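Local coordinates for protein endo-polygalacturonase (PDB 1BHE) that hydrolyses the alpha-1,4 bonds of polygalacturonic acid within the chain, helping this plant pathogen to macerate and soft-rot plant tissue, at residues L153-K158 with V178-D183; T108-I113 with S159-L164; G203-S208 with N225-A230; K210-A215 with R238-L243; T163-S168 with T186-T191. All blocks are in the same frame, centred on the assembly; numbering follows the deposited sequence.

Contact 1 of 5, residues L153-K158 with V178-D183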
# COMPACT_ATOMS: atom_id res chain seq x y z
N LEU A 153 -1.42 -6.25 -7.09
CA LEU A 153 -0.71 -5.79 -8.28
C LEU A 153 0.79 -6.07 -8.19
O LEU A 153 1.38 -6.67 -9.09
CB LEU A 153 -0.88 -4.29 -8.51
CG LEU A 153 -2.00 -3.72 -9.36
CD1 LEU A 153 -1.64 -2.28 -9.73
CD2 LEU A 153 -2.32 -4.52 -10.61
N ILE A 154 1.42 -5.59 -7.12
CA ILE A 154 2.87 -5.75 -6.97
C ILE A 154 3.14 -6.35 -5.60
O ILE A 154 2.73 -5.76 -4.60
CB ILE A 154 3.59 -4.40 -7.12
CG1 ILE A 154 3.55 -3.88 -8.57
CG2 ILE A 154 5.05 -4.47 -6.66
CD1 ILE A 154 3.85 -2.39 -8.65
N GLN A 155 3.79 -7.50 -5.57
CA GLN A 155 4.13 -8.18 -4.31
C GLN A 155 5.64 -8.36 -4.23
O GLN A 155 6.24 -8.99 -5.10
CB GLN A 155 3.42 -9.53 -4.27
CG GLN A 155 3.79 -10.40 -3.08
CD GLN A 155 3.13 -9.97 -1.79
OE1 GLN A 155 1.96 -9.59 -1.74
NE2 GLN A 155 3.90 -10.03 -0.70
N ILE A 156 6.27 -7.77 -3.24
CA ILE A 156 7.72 -7.81 -3.08
C ILE A 156 8.09 -8.49 -1.76
O ILE A 156 7.67 -8.03 -0.70
CB ILE A 156 8.33 -6.40 -3.12
CG1 ILE A 156 7.88 -5.63 -4.37
CG2 ILE A 156 9.85 -6.48 -3.07
CD1 ILE A 156 7.82 -4.13 -4.16
N ASN A 157 8.83 -9.60 -1.83
CA ASN A 157 9.17 -10.37 -0.64
C ASN A 157 10.67 -10.53 -0.43
O ASN A 157 11.41 -10.73 -1.39
CB ASN A 157 8.60 -11.80 -0.77
CG ASN A 157 7.12 -11.89 -0.99
OD1 ASN A 157 6.36 -11.03 -0.56
ND2 ASN A 157 6.64 -12.92 -1.67
N LYS A 158 11.13 -10.48 0.81
CA LYS A 158 12.52 -10.64 1.18
C LYS A 158 13.52 -9.97 0.25
O LYS A 158 14.56 -10.54 -0.09
CB LYS A 158 12.81 -12.17 1.23
CG LYS A 158 11.93 -12.79 2.33
CD LYS A 158 12.22 -14.28 2.44
CE LYS A 158 13.41 -14.51 3.36
NZ LYS A 158 13.22 -13.86 4.68
N VAL A 178 2.87 -4.15 -2.01
CA VAL A 178 3.21 -4.75 -0.73
C VAL A 178 4.72 -5.01 -0.70
O VAL A 178 5.25 -5.59 -1.64
CB VAL A 178 2.47 -6.08 -0.47
CG1 VAL A 178 3.00 -6.77 0.79
CG2 VAL A 178 0.96 -5.88 -0.34
N PHE A 179 5.38 -4.56 0.36
CA PHE A 179 6.81 -4.75 0.54
C PHE A 179 6.99 -5.54 1.84
O PHE A 179 6.92 -4.93 2.92
CB PHE A 179 7.56 -3.42 0.60
CG PHE A 179 9.05 -3.56 0.63
CD1 PHE A 179 9.75 -3.97 -0.49
CD2 PHE A 179 9.76 -3.26 1.79
CE1 PHE A 179 11.13 -4.10 -0.46
CE2 PHE A 179 11.14 -3.39 1.82
CZ PHE A 179 11.83 -3.81 0.69
N SER A 180 7.16 -6.85 1.74
CA SER A 180 7.19 -7.72 2.91
C SER A 180 8.55 -8.32 3.26
O SER A 180 9.25 -8.84 2.41
CB SER A 180 6.27 -8.94 2.69
OG SER A 180 4.94 -8.52 2.52
N ASP A 181 8.85 -8.34 4.55
CA ASP A 181 10.07 -8.92 5.10
C ASP A 181 11.32 -8.52 4.34
O ASP A 181 12.21 -9.34 4.06
CB ASP A 181 9.93 -10.45 5.14
CG ASP A 181 8.60 -10.89 5.72
OD1 ASP A 181 8.30 -10.62 6.90
OD2 ASP A 181 7.83 -11.51 4.97
N GLY A 182 11.45 -7.22 4.07
CA GLY A 182 12.59 -6.72 3.31
C GLY A 182 13.25 -5.51 3.96
O GLY A 182 12.91 -5.07 5.06
N ASP A 183 14.19 -4.95 3.20
CA ASP A 183 14.96 -3.80 3.67
C ASP A 183 15.32 -2.88 2.51
O ASP A 183 16.14 -3.25 1.68
CB ASP A 183 16.22 -4.33 4.35
CG ASP A 183 17.15 -3.31 4.94
OD1 ASP A 183 17.10 -2.11 4.60
OD2 ASP A 183 17.98 -3.73 5.78
O HOH W 1 2.67 -10.28 2.09
O HOH W 2 13.91 -11.18 5.11

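Contact 2 of 5, residues T108-I113 with S159-L164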
# COMPACT_ATOMS: atom_id res chain seq x y z
N THR A 108 14.96 -10.30 -4.25
CA THR A 108 15.64 -9.48 -5.24
C THR A 108 16.48 -8.40 -4.57
O THR A 108 16.21 -7.98 -3.44
CB THR A 108 14.66 -8.78 -6.21
OG1 THR A 108 13.83 -7.87 -5.46
CG2 THR A 108 13.76 -9.81 -6.88
N THR A 109 17.50 -7.95 -5.29
CA THR A 109 18.37 -6.88 -4.83
C THR A 109 18.48 -5.89 -5.99
O THR A 109 18.77 -6.29 -7.12
CB THR A 109 19.76 -7.37 -4.41
OG1 THR A 109 19.66 -8.30 -3.32
CG2 THR A 109 20.66 -6.21 -4.01
N ASN A 110 18.20 -4.61 -5.77
CA ASN A 110 18.28 -3.60 -6.82
C ASN A 110 17.33 -3.86 -7.98
O ASN A 110 17.69 -3.62 -9.14
CB ASN A 110 19.72 -3.47 -7.34
CG ASN A 110 20.70 -3.07 -6.25
OD1 ASN A 110 20.37 -2.30 -5.35
ND2 ASN A 110 21.92 -3.60 -6.32
N SER A 111 16.11 -4.34 -7.71
CA SER A 111 15.13 -4.56 -8.77
C SER A 111 14.15 -3.38 -8.75
O SER A 111 14.05 -2.69 -7.72
CB SER A 111 14.37 -5.88 -8.61
OG SER A 111 15.23 -6.98 -8.85
N GLY A 112 13.41 -3.18 -9.84
CA GLY A 112 12.52 -2.01 -9.83
C GLY A 112 11.50 -1.99 -10.95
O GLY A 112 11.54 -2.79 -11.88
N ILE A 113 10.53 -1.10 -10.82
CA ILE A 113 9.44 -0.91 -11.79
C ILE A 113 9.36 0.59 -12.09
O ILE A 113 9.30 1.41 -11.17
CB ILE A 113 8.11 -1.41 -11.21
CG1 ILE A 113 8.09 -2.94 -11.10
CG2 ILE A 113 6.91 -0.94 -12.04
CD1 ILE A 113 6.98 -3.46 -10.21
N SER A 159 13.25 -8.72 -0.11
CA SER A 159 14.09 -8.02 -1.09
C SER A 159 14.82 -6.85 -0.46
O SER A 159 14.48 -6.35 0.62
CB SER A 159 13.21 -7.59 -2.27
OG SER A 159 12.78 -8.73 -3.01
N LYS A 160 15.84 -6.40 -1.16
CA LYS A 160 16.71 -5.31 -0.78
C LYS A 160 16.73 -4.21 -1.83
O LYS A 160 16.94 -4.49 -3.01
CB LYS A 160 18.15 -5.85 -0.66
CG LYS A 160 19.09 -4.95 0.13
CD LYS A 160 19.52 -5.63 1.42
CE LYS A 160 20.44 -6.82 1.16
NZ LYS A 160 21.12 -7.29 2.40
N ASN A 161 16.58 -2.97 -1.37
CA ASN A 161 16.65 -1.81 -2.25
C ASN A 161 15.88 -1.93 -3.55
O ASN A 161 16.40 -1.89 -4.67
CB ASN A 161 18.13 -1.44 -2.44
CG ASN A 161 18.78 -0.97 -1.15
OD1 ASN A 161 18.13 -0.51 -0.20
ND2 ASN A 161 20.10 -1.09 -1.07
N PHE A 162 14.56 -2.04 -3.42
CA PHE A 162 13.62 -2.12 -4.53
C PHE A 162 13.16 -0.70 -4.86
O PHE A 162 12.97 0.09 -3.93
CB PHE A 162 12.40 -2.98 -4.16
CG PHE A 162 11.50 -3.28 -5.34
CD1 PHE A 162 10.51 -2.40 -5.72
CD2 PHE A 162 11.67 -4.44 -6.07
CE1 PHE A 162 9.70 -2.67 -6.82
CE2 PHE A 162 10.88 -4.72 -7.17
CZ PHE A 162 9.89 -3.84 -7.55
N THR A 163 12.97 -0.38 -6.13
CA THR A 163 12.56 0.96 -6.54
C THR A 163 11.25 0.93 -7.33
O THR A 163 11.09 0.11 -8.22
CB THR A 163 13.64 1.61 -7.44
OG1 THR A 163 14.84 1.77 -6.69
CG2 THR A 163 13.17 2.97 -7.96
N LEU A 164 10.34 1.84 -7.02
CA LEU A 164 9.08 2.03 -7.72
C LEU A 164 9.07 3.52 -8.14
O LEU A 164 8.96 4.35 -7.24
CB LEU A 164 7.90 1.80 -6.80
CG LEU A 164 6.65 1.06 -7.23
CD1 LEU A 164 5.42 1.58 -6.49
CD2 LEU A 164 6.40 1.01 -8.73
O HOH W 3 15.05 -5.25 -5.08
O HOH W 4 18.81 0.02 -6.26
O HOH W 5 21.77 -2.25 -3.04
O HOH W 6 16.35 -0.63 -7.20

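Contact 3 of 5, residues G203-S208 with N225-A230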
# COMPACT_ATOMS: atom_id res chain seq x y z
N GLY A 203 -3.07 1.03 -0.81
CA GLY A 203 -2.13 1.57 -1.78
C GLY A 203 -0.74 0.96 -1.66
O GLY A 203 -0.31 0.19 -2.52
N ILE A 204 0.02 1.38 -0.65
CA ILE A 204 1.37 0.89 -0.42
C ILE A 204 1.52 0.45 1.04
O ILE A 204 1.41 1.28 1.94
CB ILE A 204 2.47 1.93 -0.70
CG1 ILE A 204 2.42 2.45 -2.14
CG2 ILE A 204 3.83 1.30 -0.42
CD1 ILE A 204 3.42 3.54 -2.45
N ASP A 205 1.81 -0.83 1.26
CA ASP A 205 1.92 -1.38 2.60
C ASP A 205 3.23 -2.12 2.89
O ASP A 205 3.38 -3.29 2.55
CB ASP A 205 0.82 -2.42 2.87
CG ASP A 205 -0.62 -2.02 2.87
OD1 ASP A 205 -0.98 -0.85 2.63
OD2 ASP A 205 -1.48 -2.90 3.14
N PRO A 206 4.11 -1.48 3.63
CA PRO A 206 5.30 -2.13 4.17
C PRO A 206 4.86 -3.11 5.26
O PRO A 206 4.05 -2.74 6.11
CB PRO A 206 6.14 -0.99 4.72
CG PRO A 206 5.48 0.27 4.27
CD PRO A 206 4.01 -0.08 4.11
N MET A 207 5.31 -4.35 5.22
CA MET A 207 4.93 -5.39 6.16
C MET A 207 6.16 -6.05 6.77
O MET A 207 6.89 -6.76 6.07
CB MET A 207 4.11 -6.48 5.45
CG MET A 207 2.74 -6.04 4.98
SD MET A 207 1.83 -7.38 4.16
CE MET A 207 0.32 -6.49 3.74
N SER A 208 6.45 -5.78 8.04
CA SER A 208 7.63 -6.32 8.71
C SER A 208 8.87 -6.03 7.87
O SER A 208 9.67 -6.91 7.53
CB SER A 208 7.47 -7.82 8.99
OG SER A 208 6.71 -8.04 10.19
N ASN A 225 -4.50 4.34 2.26
CA ASN A 225 -3.61 4.92 1.26
C ASN A 225 -2.23 4.30 1.47
O ASN A 225 -1.55 3.86 0.53
CB ASN A 225 -3.60 6.44 1.37
CG ASN A 225 -4.98 7.04 1.20
OD1 ASN A 225 -5.84 6.89 2.08
ND2 ASN A 225 -5.22 7.73 0.09
N VAL A 226 -1.80 4.23 2.72
CA VAL A 226 -0.58 3.59 3.18
C VAL A 226 -0.94 2.89 4.49
O VAL A 226 -1.61 3.48 5.35
CB VAL A 226 0.60 4.54 3.43
CG1 VAL A 226 1.73 3.86 4.21
CG2 VAL A 226 1.20 5.11 2.15
N ALA A 227 -0.54 1.64 4.65
CA ALA A 227 -0.79 0.92 5.91
C ALA A 227 0.51 0.24 6.32
O ALA A 227 0.95 -0.70 5.67
CB ALA A 227 -1.93 -0.08 5.80
N ILE A 228 1.14 0.80 7.35
CA ILE A 228 2.40 0.28 7.89
C ILE A 228 2.09 -0.82 8.90
O ILE A 228 1.34 -0.59 9.86
CB ILE A 228 3.18 1.43 8.54
CG1 ILE A 228 3.55 2.49 7.49
CG2 ILE A 228 4.45 0.94 9.23
CD1 ILE A 228 3.99 3.82 8.07
N LYS A 229 2.58 -2.03 8.68
CA LYS A 229 2.28 -3.18 9.51
C LYS A 229 3.51 -3.96 9.98
O LYS A 229 4.55 -3.97 9.33
CB LYS A 229 1.38 -4.19 8.77
CG LYS A 229 0.10 -3.62 8.18
CD LYS A 229 -0.67 -4.64 7.35
CE LYS A 229 -1.81 -3.97 6.60
NZ LYS A 229 -2.95 -3.61 7.50
N ALA A 230 3.39 -4.60 11.14
CA ALA A 230 4.45 -5.44 11.70
C ALA A 230 3.79 -6.67 12.34
O ALA A 230 2.83 -6.54 13.09
CB ALA A 230 5.31 -4.69 12.68

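Contact 4 of 5, residues K210-A215 with R238-L243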
# COMPACT_ATOMS: atom_id res chain seq x y z
N LYS A 210 12.06 -2.83 6.80
CA LYS A 210 12.72 -1.62 7.27
C LYS A 210 13.20 -0.78 6.08
O LYS A 210 13.30 -1.26 4.96
CB LYS A 210 13.89 -1.86 8.20
CG LYS A 210 14.62 -3.17 8.10
CD LYS A 210 15.23 -3.64 9.42
CE LYS A 210 14.28 -3.67 10.59
NZ LYS A 210 13.93 -5.02 11.10
N ASN A 211 13.50 0.47 6.39
CA ASN A 211 14.05 1.45 5.47
C ASN A 211 13.20 1.68 4.24
O ASN A 211 13.48 1.27 3.12
CB ASN A 211 15.50 1.06 5.12
CG ASN A 211 16.36 1.02 6.38
OD1 ASN A 211 16.30 1.95 7.20
ND2 ASN A 211 17.13 -0.04 6.56
N ILE A 212 12.11 2.43 4.45
CA ILE A 212 11.12 2.75 3.45
C ILE A 212 10.97 4.25 3.20
O ILE A 212 10.82 5.02 4.15
CB ILE A 212 9.72 2.29 3.92
CG1 ILE A 212 9.71 0.85 4.43
CG2 ILE A 212 8.69 2.48 2.80
CD1 ILE A 212 10.16 -0.20 3.45
N THR A 213 10.90 4.64 1.93
CA THR A 213 10.64 6.03 1.58
C THR A 213 9.48 6.09 0.58
O THR A 213 9.53 5.43 -0.45
CB THR A 213 11.84 6.75 0.96
OG1 THR A 213 12.83 6.97 1.98
CG2 THR A 213 11.47 8.11 0.38
N ILE A 214 8.46 6.87 0.91
CA ILE A 214 7.36 7.12 -0.04
C ILE A 214 7.35 8.65 -0.24
O ILE A 214 7.10 9.37 0.73
CB ILE A 214 6.01 6.59 0.42
CG1 ILE A 214 6.02 5.07 0.60
CG2 ILE A 214 4.93 6.99 -0.58
CD1 ILE A 214 4.80 4.48 1.28
N ALA A 215 7.72 9.12 -1.43
CA ALA A 215 7.82 10.56 -1.64
C ALA A 215 7.33 11.04 -2.99
O ALA A 215 7.32 10.32 -3.99
CB ALA A 215 9.29 10.99 -1.49
N ARG A 238 10.74 -0.80 10.83
CA ARG A 238 11.44 0.38 11.30
C ARG A 238 11.94 1.30 10.19
O ARG A 238 12.29 0.87 9.09
CB ARG A 238 12.74 -0.02 12.05
CG ARG A 238 12.57 -0.91 13.25
CD ARG A 238 13.91 -1.17 13.93
NE ARG A 238 13.64 -1.61 15.29
CZ ARG A 238 13.69 -0.89 16.40
NH1 ARG A 238 14.03 0.39 16.40
NH2 ARG A 238 13.39 -1.52 17.52
N ASN A 239 12.14 2.56 10.55
CA ASN A 239 12.73 3.57 9.69
C ASN A 239 11.95 3.82 8.41
O ASN A 239 12.27 3.30 7.34
CB ASN A 239 14.18 3.14 9.35
CG ASN A 239 15.01 2.77 10.57
OD1 ASN A 239 14.76 3.28 11.67
ND2 ASN A 239 15.98 1.88 10.41
N ILE A 240 10.95 4.70 8.50
CA ILE A 240 10.08 5.01 7.36
C ILE A 240 9.93 6.52 7.17
O ILE A 240 9.77 7.26 8.13
CB ILE A 240 8.67 4.40 7.53
CG1 ILE A 240 8.74 2.87 7.59
CG2 ILE A 240 7.73 4.82 6.40
CD1 ILE A 240 7.44 2.17 7.90
N SER A 241 10.04 6.97 5.93
CA SER A 241 9.88 8.37 5.57
C SER A 241 8.73 8.52 4.58
O SER A 241 8.76 7.91 3.51
CB SER A 241 11.13 8.96 4.94
OG SER A 241 12.20 9.04 5.86
N ILE A 242 7.71 9.28 4.94
CA ILE A 242 6.56 9.57 4.09
C ILE A 242 6.59 11.08 3.84
O ILE A 242 6.14 11.86 4.68
CB ILE A 242 5.23 9.18 4.75
CG1 ILE A 242 5.23 7.73 5.23
CG2 ILE A 242 4.05 9.43 3.81
CD1 ILE A 242 5.43 6.68 4.16
N LEU A 243 7.21 11.50 2.74
CA LEU A 243 7.43 12.91 2.46
C LEU A 243 6.89 13.46 1.16
O LEU A 243 7.15 12.96 0.07
CB LEU A 243 8.97 13.13 2.43
CG LEU A 243 9.80 12.54 3.57
CD1 LEU A 243 11.28 12.49 3.22
CD2 LEU A 243 9.59 13.33 4.86

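Contact 5 of 5, residues T163-S168 with T186-T191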
# COMPACT_ATOMS: atom_id res chain seq x y z
N THR A 163 12.97 -0.38 -6.13
CA THR A 163 12.56 0.96 -6.54
C THR A 163 11.25 0.93 -7.33
O THR A 163 11.09 0.11 -8.22
CB THR A 163 13.64 1.61 -7.44
OG1 THR A 163 14.84 1.77 -6.69
CG2 THR A 163 13.17 2.97 -7.96
N LEU A 164 10.34 1.84 -7.02
CA LEU A 164 9.08 2.03 -7.72
C LEU A 164 9.07 3.52 -8.14
O LEU A 164 8.96 4.35 -7.24
CB LEU A 164 7.90 1.80 -6.80
CG LEU A 164 6.65 1.06 -7.23
CD1 LEU A 164 5.42 1.58 -6.49
CD2 LEU A 164 6.40 1.01 -8.73
N TYR A 165 9.24 3.82 -9.42
CA TYR A 165 9.39 5.22 -9.80
C TYR A 165 8.61 5.71 -11.01
O TYR A 165 8.60 5.05 -12.04
CB TYR A 165 10.89 5.40 -10.14
CG TYR A 165 11.27 6.78 -10.63
CD1 TYR A 165 11.13 7.90 -9.83
CD2 TYR A 165 11.80 6.94 -11.91
CE1 TYR A 165 11.51 9.16 -10.28
CE2 TYR A 165 12.18 8.19 -12.37
CZ TYR A 165 12.02 9.29 -11.55
OH TYR A 165 12.40 10.54 -12.02
N ASN A 166 8.07 6.93 -10.88
CA ASN A 166 7.46 7.61 -12.02
C ASN A 166 6.51 6.69 -12.77
O ASN A 166 6.68 6.49 -13.96
CB ASN A 166 8.63 8.06 -12.91
CG ASN A 166 8.28 8.96 -14.06
OD1 ASN A 166 7.30 9.70 -14.01
ND2 ASN A 166 9.07 8.89 -15.13
N VAL A 167 5.51 6.12 -12.10
CA VAL A 167 4.60 5.17 -12.74
C VAL A 167 3.19 5.25 -12.18
O VAL A 167 2.99 5.67 -11.03
CB VAL A 167 5.23 3.77 -12.52
CG1 VAL A 167 5.30 3.43 -11.03
CG2 VAL A 167 4.48 2.68 -13.27
N SER A 168 2.19 4.85 -12.96
CA SER A 168 0.81 4.87 -12.50
C SER A 168 0.30 3.44 -12.29
O SER A 168 0.54 2.56 -13.10
CB SER A 168 -0.15 5.59 -13.45
OG SER A 168 0.21 6.96 -13.61
N THR A 186 11.86 2.24 -2.06
CA THR A 186 11.62 3.65 -2.39
C THR A 186 10.53 3.75 -3.45
O THR A 186 10.70 3.20 -4.55
CB THR A 186 12.90 4.33 -2.92
OG1 THR A 186 13.88 4.38 -1.87
CG2 THR A 186 12.64 5.75 -3.39
N ALA A 187 9.44 4.43 -3.12
CA ALA A 187 8.37 4.72 -4.07
C ALA A 187 8.43 6.25 -4.27
O ALA A 187 8.37 6.98 -3.28
CB ALA A 187 7.01 4.27 -3.60
N TRP A 188 8.68 6.69 -5.48
CA TRP A 188 8.86 8.13 -5.75
C TRP A 188 8.13 8.49 -7.03
O TRP A 188 8.23 7.77 -8.03
CB TRP A 188 10.35 8.39 -5.88
CG TRP A 188 10.81 9.81 -5.96
CD1 TRP A 188 10.41 10.77 -6.84
CD2 TRP A 188 11.80 10.42 -5.11
NE1 TRP A 188 11.09 11.95 -6.59
CE2 TRP A 188 11.95 11.75 -5.53
CE3 TRP A 188 12.58 9.95 -4.05
CZ2 TRP A 188 12.83 12.63 -4.92
CZ3 TRP A 188 13.46 10.83 -3.44
CH2 TRP A 188 13.58 12.15 -3.88
N LYS A 189 7.29 9.52 -7.00
CA LYS A 189 6.47 9.87 -8.16
C LYS A 189 5.60 8.69 -8.58
O LYS A 189 5.39 8.42 -9.76
CB LYS A 189 7.33 10.39 -9.32
CG LYS A 189 7.63 11.89 -9.15
CD LYS A 189 8.72 12.36 -10.10
CE LYS A 189 8.96 13.86 -9.95
NZ LYS A 189 10.19 14.28 -10.71
N THR A 190 5.03 8.00 -7.59
CA THR A 190 4.15 6.87 -7.85
C THR A 190 2.71 7.40 -7.80
O THR A 190 2.36 8.07 -6.83
CB THR A 190 4.32 5.74 -6.82
OG1 THR A 190 5.60 5.11 -7.02
CG2 THR A 190 3.25 4.67 -6.97
N THR A 191 1.94 7.12 -8.84
CA THR A 191 0.53 7.53 -8.83
C THR A 191 -0.33 6.29 -8.66
O THR A 191 -0.14 5.33 -9.40
CB THR A 191 0.14 8.28 -10.12
OG1 THR A 191 0.88 9.51 -10.13
CG2 THR A 191 -1.34 8.59 -10.16

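Contact 1 of 5, residues L153-K158 with V178-D183
With CG anti to its backbone N (chi1 174°) and the chain then bent at chi2 (77°), Q155 has CG and CD set so that its amide runs alongside V178, whose CG1 is likewise anti to its own nitrogen. The two side chains lie side by side and point the same way, Q155 NE2 coming to 3.7 Å from V178 CG1. The same NE2 donates to N157 OD1 at 2.7 Å, in the plane of both groups and onto a lone pair of the acceptor, and a water then links NE2 to S180 OG. Q155 OE1 turns to R152. On the other face I156 leans its CG2 branch against F179, 3.6 Å from CD1. F162 touches both of these side chains, which places them in the interior of the right-handed parallel beta-helix expected of family 28. Between the two faces runs a parallel ladder: V178 N to I154 O, I156 N to V178 O, S180 N to I156 O at 2.8 Å and nearly straight (172°), and K158 N to S180 O. K158 and D181 then both take left-handed backbone angles, bending the two coils together. A second water bridges K158 NZ and D181 O, whereas the D181 carboxylate pairs with R234. V178 lies about 12 Å, side chain to side chain, from D223, the predicted proton donor. The chemistry is thus divided: hydrocarbon seals the inside, while on the outside N157 OD1 at NE2 and R152 at OE1 hold the Q155 amide beside V178 and probably fix which end of it is nitrogen.

Contact 2 of 5, residues T108-I113 with S159-L164
T108-I113 and S159-L164 run alongside each other residue for residue, joined by K160 N to T108 O, N110 N to K160 O, T163 N to S111 O and I113 N to T163 O, with both chains in left-handed conformation at N110 and N161. S159 OG accepts the amide of T108 at 3.0 Å and binds N157 O as well. T108 OG1 sits between its backbone N and carbonyl carbon (chi1 63°), the crowded position, and from there lies 2.8 Å from S159 OG. A water ties T108 OG1 to S111 N and K160 O, so K160 O is held by this water as well as by N110 N. At the corner N110 and N161 lie side by side, pointing the same way, with their amide planes 17° apart, and a water bridges N110 OD1 to N161 ND2; N161 OD1 is taken by R4. Left-handed asparagines repeated on neighbouring coils recur at turns of parallel beta-helices, and here they bring the chain round into strands 112-114 and 162-165. Past the corner the F162 ring is covered on one face by backbone: S111 O stands 3.4 Å above its plane toward the rim, and G112 CA makes a CH-pi contact 4.2 Å from the ring centroid. I113 CD1 meets the same ring in plane at its edge, 4.0 Å from CZ. L164 and I113 lie side by side, pointing the same way, L164 CD2 3.9 Å from I113 CB. On the opposite side of the strands, a water lies within bonding distance of T163 OG1, S111 O and N161 O, with more acceptors around it than protons.

Contact 3 of 5, residues G203-S208 with N225-A230
K229 O is gripped twice: S208 N donates to it at 2.9 Å and almost straight (173°), and T237 OG1 binds it as well. The amide of the same residue, K229 N, donates to P206 O, 3.0 Å away. The pairing slackens where the proline interrupts it. P206 has no N-H to offer, and A227 O, buried here with no polar partner in the model, is met instead by carbon, P206 CD at 3.5 Å and D205 CB at 3.3 Å. A227 N is shared between two weak bonds, to I204 O and to D205 OD1. D205 OD2 touches K229 CE at 3.6 Å, but K229 NZ lies further off and is held by E258 and G256 O. Alongside, M207 CE brushes K229 CD. N225, whose side chain comes about 5 Å from that of H251, inferred to be an active-site residue, is fixed by G252 N, I219 O and T249 O, and its own carbonyl accepts I204 N. Strands 204-207 and 226-230 are neighbouring strands, from successive coils, in one beta-helix sheet, flanked by 177-180 and 253-256, while I204, P206 and V226 reach across the interior to I214 and I212 of strand 210-215.

Contact 4 of 5, residues K210-A215 with R238-L243
N239 can be followed atom by atom along N211: its CB lies 3.2 Å from N211 OD1, its CG is a little further from the same oxygen, and its ND2 donates to it at 3.2 Å. The bond is bent (145°), with ND2 tilted out of the N211 carbonyl plane; the amides lie side by side, their planes 23° apart. At the tip N239 OD1 receives N264 ND2 from the next coil, and on the other side N211 ND2 gives to D183 OD1. This is an asparagine ladder, a signature of parallel beta-helix turns, set up by left-handed backbone at both asparagines. N211 OD1 has a further partner in S3 OG. K210 and R238 also run side by side, two like charges whose ends are tied to E236: K210 NZ to its carbonyl and R238 NE to its carboxylate. Beyond the turn, the bonds from S241 N to I212 O and from I214 N to S241 O, both 2.8 Å, make a tight parallel ladder. I214 CD1 meets I242 CD1 at 3.7 Å. I212 CB packs on I240 CG1 at 3.8 Å. T213 OG1 and S241 OG, facing the other way, both bind D2 of the N-terminal segment. In the fold strands 210-215 and 237-243 lie between 183-193 and 258-273, with I212, I214 and I240 packing inward on strands 204-207 and 226-230.

Contact 5 of 5, residues T163-S168 with T186-T191
Backbone bonds pair the chains on both sides of a corner: L164 N to T186 O, W188 N to L164 O and N166 N to W188 O before it, and T191 N to V167 O (2.8 Å, 177°) after it. N166 and K189 make the turn with left-handed backbone, and V167 N to K189 O is a longer bond of 3.3 Å. The aromatic contact is an offset edge-to-face pair. With CG anti to its backbone N (chi1 178°), Y165 runs beside W188 and presents its edge to the face of the five-membered ring, the centroids 5.9 Å apart and the planes at 62°. Y165 CE1 comes to 4.0 Å from W188 CD1, and N166 CB covers the centre of one tyrosine face. Apolar contact fills the opposite, inner side, where L164 CB faces A187 CB at 4.1 Å. Hydroxyl oxygens make van der Waals contacts: the L164 and T190 side chains cross at about a right angle, L164 CD1 lying 3.6 Å from T190 OG1, and at the far end S168 OG rests against T191 CB. Among the polar side chains, Y165 OH and K189 NZ both bind E8 OE2, while S217 OG takes T190 N from outside. Two donors on one glutamate oxygen, one of them charged, would stabilise the ionised carboxylate, and they fasten the N-terminal segment over the tyrosine-tryptophan pair on the outside of this beta-helix corner.

Overall arrangement
The five contacts join successive coils of one right-handed parallel beta-helix. Contacts 1 and 3 belong to one face, linked where strands 177-180 and 204-207 pair, with centres about 10 Å apart. Contacts 2, 5 and 4 follow each other across a second face through strands 112-114, 162-165, 183-193, 210-215 and 237-243; contact 5 shares T163 and L164 with contact 2 and continues round the corner into a third. Along the chain contacts 1 and 2 alternate their segments, as do 3 and 4, whereas 5 closes before 3 opens. Isoleucines of contacts 3 and 4 meet in the core between the faces. Contact 3 lies closest to the inferred active-site residues; contacts 2, 4 and 5 lie away from them.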